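Phosphoglycerate oxidoreductase (Rhizobium etli, PDB 4HY3) probably reduces glyoxylate and hydroxypyruvate to the corresponding 2-hydroxyacids, using NADH or NADPH as the hydride donor. Local coordinates at residues Val129-Val134 / Ala316-Ala322; Arg28-Ala34 / Lys55-Ala61; Arg201-Phe205 / Val219-Leu224; Phe247-Phe253 / Val270-Leu276. One frame throughout, in Å; residues are numbered along the deposited sequence.

Contact 1 of 4, residues Val129-Val134 / Ala316-Ala322; sequences VFAEPV and AGALDSA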
loop_
_atom_site.group_PDB
_atom_site.type_symbol
_atom_site.label_atom_id
_atom_site.label_comp_id
_atom_site.label_asym_id
_atom_site.label_seq_id
_atom_site.Cartn_x
_atom_site.Cartn_y
_atom_site.Cartn_z
ATOM N N VAL A 129 4.284 0.045 22.351
ATOM C CA VAL A 129 3.096 -0.801 22.423
ATOM C C VAL A 129 1.803 0.006 22.522
ATOM O O VAL A 129 0.748 -0.474 22.174
ATOM C CB VAL A 129 3.142 -1.829 23.577
ATOM C CG1 VAL A 129 4.373 -2.717 23.461
ATOM C CG2 VAL A 129 3.040 -1.154 24.949
ATOM N N PHE A 130 1.885 1.236 22.996
ATOM C CA PHE A 130 0.678 2.001 23.209
ATOM C C PHE A 130 0.262 2.776 21.988
ATOM O O PHE A 130 -0.748 3.473 22.047
ATOM C CB PHE A 130 0.877 2.969 24.349
ATOM C CG PHE A 130 1.039 2.306 25.683
ATOM C CD1 PHE A 130 0.055 1.445 26.178
ATOM C CD2 PHE A 130 2.156 2.558 26.457
ATOM C CE1 PHE A 130 0.198 0.831 27.398
ATOM C CE2 PHE A 130 2.296 1.965 27.694
ATOM C CZ PHE A 130 1.311 1.097 28.161
ATOM N N ALA A 131 1.032 2.671 20.894
ATOM C CA ALA A 131 0.745 3.411 19.684
ATOM C C ALA A 131 -0.512 2.897 19.019
ATOM O O ALA A 131 -1.467 3.651 18.846
ATOM C CB ALA A 131 1.910 3.351 18.721
ATOM N N GLU A 132 -0.528 1.628 18.640
ATOM C CA GLU A 132 -1.627 1.086 17.843
ATOM C C GLU A 132 -2.953 1.295 18.594
ATOM O O GLU A 132 -3.909 1.847 18.018
ATOM C CB GLU A 132 -1.374 -0.387 17.499
ATOM C CG GLU A 132 -2.337 -0.997 16.515
ATOM C CD GLU A 132 -2.406 -0.208 15.222
ATOM O OE1 GLU A 132 -1.350 -0.032 14.566
ATOM O OE2 GLU A 132 -3.513 0.239 14.845
ATOM N N PRO A 133 -3.016 0.876 19.884
ATOM C CA PRO A 133 -4.200 1.211 20.678
ATOM C C PRO A 133 -4.627 2.690 20.500
ATOM O O PRO A 133 -5.762 2.953 20.143
ATOM C CB PRO A 133 -3.746 0.932 22.119
ATOM C CG PRO A 133 -2.739 -0.163 21.978
ATOM C CD PRO A 133 -2.061 0.045 20.652
ATOM N N VAL A 134 -3.717 3.632 20.695
ATOM C CA VAL A 134 -4.068 5.037 20.605
ATOM C C VAL A 134 -4.414 5.531 19.197
ATOM O O VAL A 134 -5.331 6.314 19.037
ATOM C CB VAL A 134 -2.994 5.907 21.242
ATOM C CG1 VAL A 134 -3.397 7.366 21.161
ATOM C CG2 VAL A 134 -2.819 5.485 22.690
ATOM N N ALA A 316 -6.978 5.476 26.131
ATOM C CA ALA A 316 -6.662 5.250 24.736
ATOM C C ALA A 316 -5.638 4.125 24.573
ATOM O O ALA A 316 -5.612 3.458 23.541
ATOM C CB ALA A 316 -6.176 6.536 24.080
ATOM N N GLY A 317 -4.803 3.916 25.587
ATOM C CA GLY A 317 -3.664 2.989 25.474
ATOM C C GLY A 317 -3.662 1.743 26.356
ATOM O O GLY A 317 -3.073 0.754 25.981
ATOM N N ALA A 318 -4.316 1.781 27.520
ATOM C CA ALA A 318 -4.316 0.649 28.451
ATOM C C ALA A 318 -5.208 -0.506 28.024
ATOM O O ALA A 318 -6.279 -0.699 28.582
ATOM C CB ALA A 318 -4.696 1.120 29.850
ATOM N N LEU A 319 -4.756 -1.280 27.041
ATOM C CA LEU A 319 -5.441 -2.508 26.614
ATOM C C LEU A 319 -4.583 -3.703 26.981
ATOM O O LEU A 319 -3.363 -3.613 26.843
ATOM C CB LEU A 319 -5.560 -2.534 25.112
ATOM C CG LEU A 319 -6.783 -2.011 24.405
ATOM C CD1 LEU A 319 -7.127 -0.634 24.921
ATOM C CD2 LEU A 319 -6.475 -1.963 22.918
ATOM N N ASP A 320 -5.194 -4.819 27.411
ATOM C CA ASP A 320 -4.414 -6.001 27.767
ATOM C C ASP A 320 -3.423 -6.340 26.653
ATOM O O ASP A 320 -2.223 -6.474 26.914
ATOM C CB ASP A 320 -5.256 -7.236 28.122
ATOM C CG ASP A 320 -4.362 -8.454 28.515
ATOM O OD1 ASP A 320 -3.498 -8.354 29.448
ATOM O OD2 ASP A 320 -4.482 -9.509 27.853
ATOM N N SER A 321 -3.905 -6.431 25.416
ATOM C CA SER A 321 -3.060 -6.851 24.323
ATOM C C SER A 321 -1.847 -5.919 24.100
ATOM O O SER A 321 -0.833 -6.330 23.520
ATOM C CB SER A 321 -3.877 -6.993 23.053
ATOM O OG SER A 321 -4.258 -5.733 22.581
ATOM N N ALA A 322 -1.946 -4.675 24.570
ATOM C CA ALA A 322 -0.832 -3.751 24.484
ATOM C C ALA A 322 0.230 -4.202 25.437
ATOM O O ALA A 322 1.425 -4.241 25.095
ATOM C CB ALA A 322 -1.271 -2.349 24.830
#
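Pro133 touches both Leu319 and Ala322, through different ring atoms. CB faces Leu319 CD2 at 4.1 Å, while CG rests on the methyl of Ala322, with 3.9 Å from Pro133 CG to Ala322 CB. That same methyl also approaches the Phe130 ring obliquely, 4.2 Å separating Ala322 CB from Phe130 CD1. The ring presents its edge to the turn: Gly317 O lies near the ring plane, 3.2 Å from Phe130 CD1. Phe130 CG stands anti to the carbonyl carbon (chi1 -67°), which brings one ring face under the neighbouring Val129, whose CG2 sits over the ring centre. At the other end of the contact, Val134 turns both methyls to Ala316, with CG2 the nearer at 3.8 Å from Ala316 CB. Methyls and ring carbons thus pack on each other and on the backbone carbonyls of Ala316 and Ala322, without direct hydrogen bonding between the segments. Leu173 and Arg147 of a second subunit pack on Pro133 and Leu319 respectively, bringing the subunit interface up to this point. The start of helix 131-147 meeting the start of helix 320-338 is consistent with the two interdomain connections of D-2-hydroxyacid dehydrogenases, which in relatives serve as the hinge.

Contact 2 of 4, residues Arg28-Ala34 / Lys55-Ala61; sequences RPLAISA and KYEIVEA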
loop_
_atom_site.group_PDB
_atom_site.type_symbol
_atom_site.label_atom_id
_atom_site.label_comp_id
_atom_site.label_asym_id
_atom_site.label_seq_id
_atom_site.Cartn_x
_atom_site.Cartn_y
_atom_site.Cartn_z
ATOM N N ARG A 28 21.490 -21.908 31.118
ATOM C CA ARG A 28 20.475 -20.881 30.793
ATOM C C ARG A 28 20.936 -19.565 31.392
ATOM O O ARG A 28 21.277 -19.509 32.557
ATOM C CB ARG A 28 19.110 -21.310 31.348
ATOM C CG ARG A 28 18.543 -22.523 30.621
ATOM C CD ARG A 28 17.693 -23.454 31.472
ATOM N NE ARG A 28 17.241 -22.839 32.715
ATOM C CZ ARG A 28 16.027 -22.343 32.930
ATOM N NH1 ARG A 28 15.093 -22.375 31.978
ATOM N NH2 ARG A 28 15.752 -21.830 34.117
ATOM N N PRO A 29 20.944 -18.507 30.586
ATOM C CA PRO A 29 21.169 -17.112 31.020
ATOM C C PRO A 29 20.215 -16.683 32.128
ATOM O O PRO A 29 19.102 -17.138 32.187
ATOM C CB PRO A 29 20.872 -16.276 29.773
ATOM C CG PRO A 29 20.783 -17.259 28.632
ATOM C CD PRO A 29 20.507 -18.616 29.184
ATOM N N LEU A 30 20.659 -15.806 32.999
ATOM C CA LEU A 30 19.857 -15.396 34.127
ATOM C C LEU A 30 19.419 -13.961 33.953
ATOM O O LEU A 30 20.219 -13.098 33.591
ATOM C CB LEU A 30 20.630 -15.546 35.444
ATOM C CG LEU A 30 19.912 -15.167 36.749
ATOM C CD1 LEU A 30 20.583 -15.832 37.941
ATOM C CD2 LEU A 30 19.830 -13.660 36.980
ATOM N N ALA A 31 18.146 -13.725 34.251
ATOM C CA ALA A 31 17.582 -12.400 34.237
ATOM C C ALA A 31 16.814 -12.108 35.518
ATOM O O ALA A 31 15.989 -12.920 35.964
ATOM C CB ALA A 31 16.673 -12.223 33.033
ATOM N N ILE A 32 17.067 -10.927 36.081
ATOM C CA ILE A 32 16.368 -10.441 37.256
ATOM C C ILE A 32 15.067 -9.769 36.850
ATOM O O ILE A 32 15.016 -8.953 35.938
ATOM C CB ILE A 32 17.270 -9.481 38.052
ATOM C CG1 ILE A 32 18.582 -10.195 38.359
ATOM C CG2 ILE A 32 16.594 -9.016 39.345
ATOM C CD1 ILE A 32 19.594 -9.355 39.095
ATOM N N SER A 33 13.997 -10.128 37.538
ATOM C CA SER A 33 12.713 -9.504 37.294
ATOM C C SER A 33 12.383 -8.487 38.402
ATOM O O SER A 33 12.405 -8.805 39.573
ATOM C CB SER A 33 11.656 -10.586 37.144
ATOM O OG SER A 33 10.361 -10.043 37.202
ATOM N N ALA A 34 12.119 -7.251 38.011
ATOM C CA ALA A 34 11.821 -6.153 38.949
ATOM C C ALA A 34 11.021 -5.160 38.139
ATOM O O ALA A 34 11.461 -4.030 37.900
ATOM C CB ALA A 34 13.101 -5.511 39.457
ATOM N N LYS A 55 13.486 -20.648 28.628
ATOM C CA LYS A 55 14.769 -20.205 28.122
ATOM C C LYS A 55 15.722 -19.592 29.117
ATOM O O LYS A 55 16.901 -19.661 28.910
ATOM C CB LYS A 55 14.559 -19.252 26.959
ATOM C CG LYS A 55 15.820 -18.998 26.171
ATOM C CD LYS A 55 15.482 -18.417 24.815
ATOM C CE LYS A 55 16.575 -18.786 23.825
ATOM N NZ LYS A 55 16.629 -17.712 22.801
ATOM N N TYR A 56 15.220 -18.960 30.177
ATOM C CA TYR A 56 16.052 -18.208 31.144
ATOM C C TYR A 56 15.755 -18.619 32.585
ATOM O O TYR A 56 14.670 -19.135 32.854
ATOM C CB TYR A 56 15.799 -16.693 30.998
ATOM C CG TYR A 56 15.968 -16.187 29.583
ATOM C CD1 TYR A 56 17.216 -15.810 29.091
ATOM C CD2 TYR A 56 14.881 -16.103 28.720
ATOM C CE1 TYR A 56 17.365 -15.353 27.777
ATOM C CE2 TYR A 56 15.025 -15.651 27.424
ATOM C CZ TYR A 56 16.263 -15.281 26.958
ATOM O OH TYR A 56 16.380 -14.865 25.669
ATOM N N GLU A 57 16.699 -18.391 33.498
ATOM C CA GLU A 57 16.371 -18.363 34.911
ATOM C C GLU A 57 15.909 -16.965 35.249
ATOM O O GLU A 57 16.718 -16.000 35.255
ATOM C CB GLU A 57 17.581 -18.614 35.770
ATOM C CG GLU A 57 18.546 -19.652 35.255
ATOM C CD GLU A 57 19.796 -19.744 36.118
ATOM O OE1 GLU A 57 20.798 -20.325 35.584
ATOM O OE2 GLU A 57 19.756 -19.239 37.296
ATOM N N ILE A 58 14.619 -16.841 35.540
ATOM C CA ILE A 58 14.066 -15.544 35.891
ATOM C C ILE A 58 13.801 -15.429 37.371
ATOM O O ILE A 58 12.796 -15.938 37.838
ATOM C CB ILE A 58 12.788 -15.269 35.108
ATOM C CG1 ILE A 58 13.163 -14.938 33.674
ATOM C CG2 ILE A 58 11.973 -14.140 35.732
ATOM C CD1 ILE A 58 12.743 -16.045 32.771
ATOM N N VAL A 59 14.709 -14.789 38.108
ATOM C CA VAL A 59 14.534 -14.584 39.557
ATOM C C VAL A 59 13.789 -13.288 39.839
ATOM O O VAL A 59 14.270 -12.181 39.518
ATOM C CB VAL A 59 15.859 -14.713 40.400
ATOM C CG1 VAL A 59 17.085 -14.880 39.538
ATOM C CG2 VAL A 59 16.049 -13.575 41.378
ATOM N N GLU A 60 12.594 -13.442 40.404
ATOM C CA GLU A 60 11.831 -12.291 40.920
ATOM C C GLU A 60 12.555 -11.688 42.112
ATOM O O GLU A 60 13.152 -12.394 42.914
ATOM C CB GLU A 60 10.407 -12.684 41.267
ATOM C CG GLU A 60 9.431 -12.380 40.136
ATOM C CD GLU A 60 8.262 -13.345 40.102
ATOM O OE1 GLU A 60 8.502 -14.530 40.321
ATOM O OE2 GLU A 60 7.104 -12.948 39.862
ATOM N N ALA A 61 12.558 -10.379 42.173
ATOM C CA ALA A 61 13.375 -9.649 43.084
ATOM C C ALA A 61 12.653 -8.374 43.434
ATOM O O ALA A 61 11.806 -7.887 42.691
ATOM C CB ALA A 61 14.694 -9.315 42.442
#
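Glu57 reaches across Leu30 and back toward Arg28, and each part of its side chain has a different neighbour. CB lies 4.1 Å from Arg28 NH2. CG, placed anti to the carbonyl carbon (chi1 -39°), comes closer, with 3.7 Å between Glu57 CG and Arg28 NH2. From there the chain runs extended to a carboxylate whose two oxygens part company. OE1 sits beside the backbone carbonyl of Arg28, a meeting of two acceptors. OE2 touches the Leu30 methyl, 3.6 Å from Leu30 CD1, and finds its charge partner in Arg76, with which it forms a salt bridge. Leu30 and Glu57 side chains cross at about a right angle, and Leu30 CD2 continues to Val59 CG1 at 3.9 Å on the same sheet face. Arg28 itself lays a guanidinium face over the Tyr56-Glu57 peptide, while its NH1 is hydrogen-bonded to His53 O. Tyr56 meets Pro29 with a ring edge, CD1 being 3.7 Å from Pro29 CB, and its OH bonds to Asp338.

Beneath these side chains the backbones pair in parallel. Ser33 N gives Val59 O a nearly straight bond of 2.9 Å (178° at the hydrogen); Ala61 N to Ser33 O, at 3.0 Å, is weak. Strand 30-34 bonds on its other flank to strand 77-82, leaving 57-60 outermost within the chain. Two adjacent parallel strands joined through helices 40-43 and 46-55 are a beta-alpha-beta crossover, here in the N-terminal part of the chain.

Contact 3 of 4, residues Arg201-Phe205 / Val219-Leu224; sequences RIRVF and VEPASL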
loop_
_atom_site.group_PDB
_atom_site.type_symbol
_atom_site.label_atom_id
_atom_site.label_comp_id
_atom_site.label_asym_id
_atom_site.label_seq_id
_atom_site.Cartn_x
_atom_site.Cartn_y
_atom_site.Cartn_z
ATOM N N ARG A 201 -4.932 14.142 2.649
ATOM C CA ARG A 201 -3.698 14.935 2.713
ATOM C C ARG A 201 -3.163 15.177 4.153
ATOM O O ARG A 201 -3.844 15.772 5.033
ATOM C CB ARG A 201 -3.870 16.244 1.949
ATOM C CG ARG A 201 -2.697 17.204 2.020
ATOM C CD ARG A 201 -2.577 17.880 0.681
ATOM N NE ARG A 201 -1.911 19.172 0.751
ATOM C CZ ARG A 201 -0.921 19.550 -0.056
ATOM N NH1 ARG A 201 -0.456 18.729 -0.998
ATOM N NH2 ARG A 201 -0.391 20.755 0.089
ATOM N N ILE A 202 -1.934 14.718 4.387
ATOM C CA ILE A 202 -1.430 14.654 5.751
ATOM C C ILE A 202 -0.215 15.543 6.038
ATOM O O ILE A 202 0.929 15.229 5.629
ATOM C CB ILE A 202 -1.183 13.191 6.196
ATOM C CG1 ILE A 202 -2.475 12.380 6.050
ATOM C CG2 ILE A 202 -0.690 13.161 7.640
ATOM C CD1 ILE A 202 -2.282 10.889 6.111
ATOM N N ARG A 203 -0.491 16.636 6.759
ATOM C CA ARG A 203 0.508 17.636 7.170
ATOM C C ARG A 203 0.964 17.355 8.566
ATOM O O ARG A 203 0.144 17.211 9.471
ATOM C CB ARG A 203 -0.076 19.053 7.147
ATOM C CG ARG A 203 -0.106 19.688 5.772
ATOM C CD ARG A 203 -0.511 21.142 5.866
ATOM N NE ARG A 203 -1.106 21.635 4.628
ATOM C CZ ARG A 203 -2.403 21.571 4.350
ATOM N NH1 ARG A 203 -3.242 21.008 5.225
ATOM N NH2 ARG A 203 -2.860 22.064 3.204
ATOM N N VAL A 204 2.273 17.314 8.746
ATOM C CA VAL A 204 2.852 16.943 10.024
ATOM C C VAL A 204 3.820 18.014 10.496
ATOM O O VAL A 204 4.687 18.456 9.751
ATOM C CB VAL A 204 3.591 15.573 9.940
ATOM C CG1 VAL A 204 4.454 15.314 11.182
ATOM C CG2 VAL A 204 2.595 14.440 9.765
ATOM N N PHE A 205 3.685 18.408 11.749
ATOM C CA PHE A 205 4.661 19.283 12.343
ATOM C C PHE A 205 5.520 18.519 13.349
ATOM O O PHE A 205 5.004 17.868 14.254
ATOM C CB PHE A 205 3.987 20.508 12.974
ATOM C CG PHE A 205 4.885 21.275 13.882
ATOM C CD1 PHE A 205 5.888 22.085 13.363
ATOM C CD2 PHE A 205 4.749 21.168 15.261
ATOM C CE1 PHE A 205 6.739 22.787 14.207
ATOM C CE2 PHE A 205 5.596 21.863 16.119
ATOM C CZ PHE A 205 6.590 22.680 15.591
ATOM N N VAL A 219 4.338 11.564 4.698
ATOM C CA VAL A 219 3.645 12.779 5.155
ATOM C C VAL A 219 4.315 14.057 4.654
ATOM O O VAL A 219 5.479 14.033 4.228
ATOM C CB VAL A 219 3.445 12.868 6.705
ATOM C CG1 VAL A 219 2.556 11.758 7.221
ATOM C CG2 VAL A 219 4.777 12.878 7.441
ATOM N N GLU A 220 3.573 15.161 4.756
ATOM C CA GLU A 220 4.037 16.472 4.351
ATOM C C GLU A 220 4.510 17.316 5.552
ATOM O O GLU A 220 3.686 17.837 6.324
ATOM C CB GLU A 220 2.903 17.177 3.614
ATOM C CG GLU A 220 3.272 18.485 2.942
ATOM C CD GLU A 220 2.109 19.047 2.157
ATOM O OE1 GLU A 220 1.337 18.237 1.591
ATOM O OE2 GLU A 220 1.957 20.289 2.116
ATOM N N PRO A 221 5.843 17.460 5.706
ATOM C CA PRO A 221 6.448 18.252 6.779
ATOM C C PRO A 221 5.942 19.656 6.669
ATOM O O PRO A 221 5.916 20.191 5.568
ATOM C CB PRO A 221 7.938 18.235 6.444
ATOM C CG PRO A 221 8.050 17.748 5.033
ATOM C CD PRO A 221 6.854 16.883 4.803
ATOM N N ALA A 222 5.533 20.253 7.780
ATOM C CA ALA A 222 4.816 21.512 7.708
ATOM C C ALA A 222 4.946 22.386 8.968
ATOM O O ALA A 222 5.361 21.940 10.038
ATOM C CB ALA A 222 3.349 21.270 7.349
ATOM N N SER A 223 4.604 23.654 8.811
ATOM C CA SER A 223 4.641 24.595 9.889
ATOM C C SER A 223 3.487 24.263 10.787
ATOM O O SER A 223 2.500 23.695 10.329
ATOM C CB SER A 223 4.402 25.965 9.307
ATOM O OG SER A 223 4.666 25.894 7.928
ATOM N N LEU A 224 3.602 24.652 12.056
ATOM C CA LEU A 224 2.548 24.444 13.032
ATOM C C LEU A 224 1.325 25.174 12.578
ATOM O O LEU A 224 0.216 24.710 12.789
ATOM C CB LEU A 224 2.968 25.006 14.378
ATOM C CG LEU A 224 2.484 24.440 15.716
ATOM C CD1 LEU A 224 3.374 25.054 16.780
ATOM C CD2 LEU A 224 1.026 24.695 16.057
#
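Charge joins Arg201 to Glu220 across a guanidinium face. The carboxylate stands over that face, the two planes 80° apart, with OE1 above the centre and OE2 3.1 Å from Arg201 NH2. This is a salt bridge of charges alone, since no N-H points at either oxygen. Arg203 runs alongside Glu220 in the same direction, but at 4.2 Å from Arg203 NE to Glu220 OE2 it is beyond a salt bridge. With an NH2 of Arg203 at the edge of the Arg201 guanidinium, the carboxylate probably offsets some of the positive charge gathered there.

Backbone bonds alternate between the strands. Glu220 N donates to Ile202 O at 2.8 Å; Val204 N returns to Glu220 O at 2.9 Å, and Ala222 N closes on Val204 O. The strands are consecutive in the parallel sheet of the Rossmann-type nucleotide-binding domain, linked by helix 211-216 in a beta-alpha-beta unit, with 220-221 outermost within the chain.

On one face of the strand pair, apolar side chains meet. Val219 touches both Ile202 and Val204: its CG1 is 3.6 Å from Ile202 CG2, and its CB is 3.5 Å from Val204 CG2. Leu214 of helix 211-216 covers Val204 and Val219.

One CH-pi contact lies at the strand end. Phe205 CG is anti to the backbone N (chi1 166°), projecting the ring to Leu224, whose CB sits 4.1 Å from the Phe205 ring centroid, almost on its normal. Leu224 CD1 reaches further to Phe205 CE2, at 3.9 Å, while Ala222 O lies at the ring edge, in plane.

Contact 4 of 4, residues Phe247-Phe253 / Val270-Leu276; sequences FLGAEAF and VVDFDAL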
loop_
_atom_site.group_PDB
_atom_site.type_symbol
_atom_site.label_atom_id
_atom_site.label_comp_id
_atom_site.label_asym_id
_atom_site.label_seq_id
_atom_site.Cartn_x
_atom_site.Cartn_y
_atom_site.Cartn_z
ATOM N N PHE A 247 1.507 25.834 24.752
ATOM C CA PHE A 247 1.098 26.523 23.508
ATOM C C PHE A 247 -0.404 26.362 23.204
ATOM O O PHE A 247 -1.206 26.352 24.143
ATOM C CB PHE A 247 2.004 26.171 22.309
ATOM C CG PHE A 247 2.354 24.707 22.198
ATOM C CD1 PHE A 247 1.952 23.966 21.079
ATOM C CD2 PHE A 247 3.097 24.063 23.198
ATOM C CE1 PHE A 247 2.269 22.613 20.962
ATOM C CE2 PHE A 247 3.418 22.709 23.090
ATOM C CZ PHE A 247 3.005 21.989 21.967
ATOM N N LEU A 248 -0.784 26.255 21.921
ATOM C CA LEU A 248 -2.214 26.150 21.514
ATOM C C LEU A 248 -3.240 26.703 22.529
ATOM O O LEU A 248 -3.859 25.938 23.294
ATOM C CB LEU A 248 -2.612 24.705 21.158
ATOM C CG LEU A 248 -1.688 23.821 20.337
ATOM C CD1 LEU A 248 -2.113 22.374 20.424
ATOM C CD2 LEU A 248 -1.665 24.277 18.897
ATOM N N GLY A 249 -3.429 28.022 22.517
ATOM C CA GLY A 249 -4.391 28.672 23.411
ATOM C C GLY A 249 -5.580 29.241 22.668
ATOM O O GLY A 249 -5.873 28.816 21.547
ATOM N N ALA A 250 -6.251 30.217 23.284
ATOM C CA ALA A 250 -7.456 30.815 22.709
ATOM C C ALA A 250 -7.223 31.244 21.255
ATOM O O ALA A 250 -8.094 31.078 20.387
ATOM C CB ALA A 250 -7.937 31.983 23.567
ATOM N N GLU A 251 -6.012 31.738 21.006
ATOM C CA GLU A 251 -5.618 32.361 19.749
ATOM C C GLU A 251 -5.316 31.288 18.696
ATOM O O GLU A 251 -5.682 31.414 17.523
ATOM C CB GLU A 251 -4.419 33.277 20.022
ATOM C CG GLU A 251 -4.121 34.301 18.949
ATOM C CD GLU A 251 -3.159 33.769 17.911
ATOM O OE1 GLU A 251 -1.980 33.536 18.265
ATOM O OE2 GLU A 251 -3.586 33.582 16.749
ATOM N N ALA A 252 -4.660 30.220 19.128
ATOM C CA ALA A 252 -4.458 29.057 18.276
ATOM C C ALA A 252 -5.779 28.452 17.767
ATOM O O ALA A 252 -5.874 28.057 16.609
ATOM C CB ALA A 252 -3.651 28.011 19.016
ATOM N N PHE A 253 -6.796 28.394 18.619
ATOM C CA PHE A 253 -8.051 27.757 18.223
ATOM C C PHE A 253 -8.852 28.477 17.139
ATOM O O PHE A 253 -9.221 27.874 16.140
ATOM C CB PHE A 253 -8.907 27.426 19.438
ATOM C CG PHE A 253 -8.383 26.261 20.219
ATOM C CD1 PHE A 253 -8.427 24.969 19.681
ATOM C CD2 PHE A 253 -7.818 26.444 21.475
ATOM C CE1 PHE A 253 -7.931 23.888 20.393
ATOM C CE2 PHE A 253 -7.318 25.366 22.186
ATOM C CZ PHE A 253 -7.375 24.090 21.645
ATOM N N VAL A 270 -0.566 20.767 27.198
ATOM C CA VAL A 270 -0.095 21.516 26.017
ATOM C C VAL A 270 -1.092 22.550 25.489
ATOM O O VAL A 270 -0.691 23.470 24.762
ATOM C CB VAL A 270 0.334 20.591 24.847
ATOM C CG1 VAL A 270 1.298 19.528 25.331
ATOM C CG2 VAL A 270 -0.862 19.946 24.172
ATOM N N VAL A 271 -2.374 22.373 25.840
ATOM C CA VAL A 271 -3.489 23.225 25.369
ATOM C C VAL A 271 -4.055 23.986 26.537
ATOM O O VAL A 271 -3.906 23.541 27.673
ATOM C CB VAL A 271 -4.690 22.422 24.762
ATOM C CG1 VAL A 271 -4.275 21.643 23.517
ATOM C CG2 VAL A 271 -5.401 21.547 25.811
ATOM N N ASP A 272 -4.727 25.105 26.267
ATOM C CA ASP A 272 -5.508 25.733 27.315
ATOM C C ASP A 272 -6.904 25.172 27.303
ATOM O O ASP A 272 -7.665 25.402 26.367
ATOM C CB ASP A 272 -5.532 27.255 27.241
ATOM C CG ASP A 272 -6.200 27.858 28.466
ATOM O OD1 ASP A 272 -5.471 28.359 29.352
ATOM O OD2 ASP A 272 -7.447 27.768 28.574
ATOM N N PHE A 273 -7.251 24.437 28.347
ATOM C CA PHE A 273 -8.487 23.691 28.277
ATOM C C PHE A 273 -9.688 24.600 28.084
ATOM O O PHE A 273 -10.484 24.399 27.158
ATOM C CB PHE A 273 -8.668 22.726 29.449
ATOM C CG PHE A 273 -9.156 21.381 29.017
ATOM C CD1 PHE A 273 -8.255 20.364 28.736
ATOM C CD2 PHE A 273 -10.511 21.150 28.808
ATOM C CE1 PHE A 273 -8.700 19.128 28.291
ATOM C CE2 PHE A 273 -10.966 19.917 28.370
ATOM C CZ PHE A 273 -10.059 18.908 28.107
ATOM N N ASP A 274 -9.789 25.626 28.931
ATOM C CA ASP A 274 -10.917 26.559 28.878
ATOM C C ASP A 274 -10.873 27.360 27.580
ATOM O O ASP A 274 -11.913 27.761 27.070
ATOM C CB ASP A 274 -10.956 27.494 30.097
ATOM C CG ASP A 274 -10.268 26.902 31.331
ATOM O OD1 ASP A 274 -10.979 26.509 32.286
ATOM O OD2 ASP A 274 -9.014 26.838 31.339
ATOM N N ALA A 275 -9.677 27.583 27.039
ATOM C CA ALA A 275 -9.568 28.138 25.685
ATOM C C ALA A 275 -10.208 27.191 24.684
ATOM O O ALA A 275 -10.971 27.634 23.829
ATOM C CB ALA A 275 -8.124 28.425 25.305
ATOM N N LEU A 276 -9.920 25.889 24.814
ATOM C CA LEU A 276 -10.524 24.855 23.949
ATOM C C LEU A 276 -12.049 24.719 24.113
ATOM O O LEU A 276 -12.789 24.753 23.131
ATOM C CB LEU A 276 -9.821 23.501 24.120
ATOM C CG LEU A 276 -10.551 22.262 23.566
ATOM C CD1 LEU A 276 -10.394 22.070 22.061
ATOM C CD2 LEU A 276 -10.138 21.028 24.340
#
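Leu248 O is approached by two neighbouring groups of the opposite segment. Asp272 N donates to it at 3.2 Å, with 157° at the hydrogen, and Val271 CA adds a CA-H...O contact with the same Leu248 O at 3.4 Å. A second backbone bond, Phe247 N to Val270 O, is less certain, because Phe247 directly follows the unmodelled residues 244-246. Each segment then enters a helix. Asp272 is the N-cap of helix 273-281, and its OD2 takes the N-H of Ala275 at 2.7 Å from the anti side, slightly out of the carboxylate plane. The methyl of Ala275 lies against the first turn of the other helix, 4.0 Å from Ala250 CB.

Phe253 and Leu276 form a buried part of the contact. The ring turns one face to Leu276: CA lies over it, offset toward the rim, and Leu276 CD1 is 3.5 Å from Phe253 CE1. Phe262 of strand 261-264 meets the Phe253 ring edge to face. Alongside, Leu248 CD1 packs on Val271 CG1 at 3.8 Å.

The capping bond from Ala275 N and the helix start probably stabilise the negative form of Asp272, while backbone bonding joins the lead-in loops and apolar side chains join the helix starts.

Contact 1 is the buried, central one, where what are probably the two domains and a second subunit meet; the other three are only partly buried and lie within one domain or the other. Contacts 3 and 4 belong to the nucleotide-binding domain, nested in the chain loop that contact 1 closes, and touch through Leu224 and Leu248. Contact 2 stands on the opposite side of the chain's centre, about 45 Å from contact 3 between centres. Contacts 2 and 3 are alike in topology, parallel strand pairs at sheet margins that include charged side chains, whereas contact 4 joins two lead-in loops by backbone bonds and their helices by apolar packing, and contact 1 relies on apolar packing. Helix 320-338 ties contact 1 to contact 2.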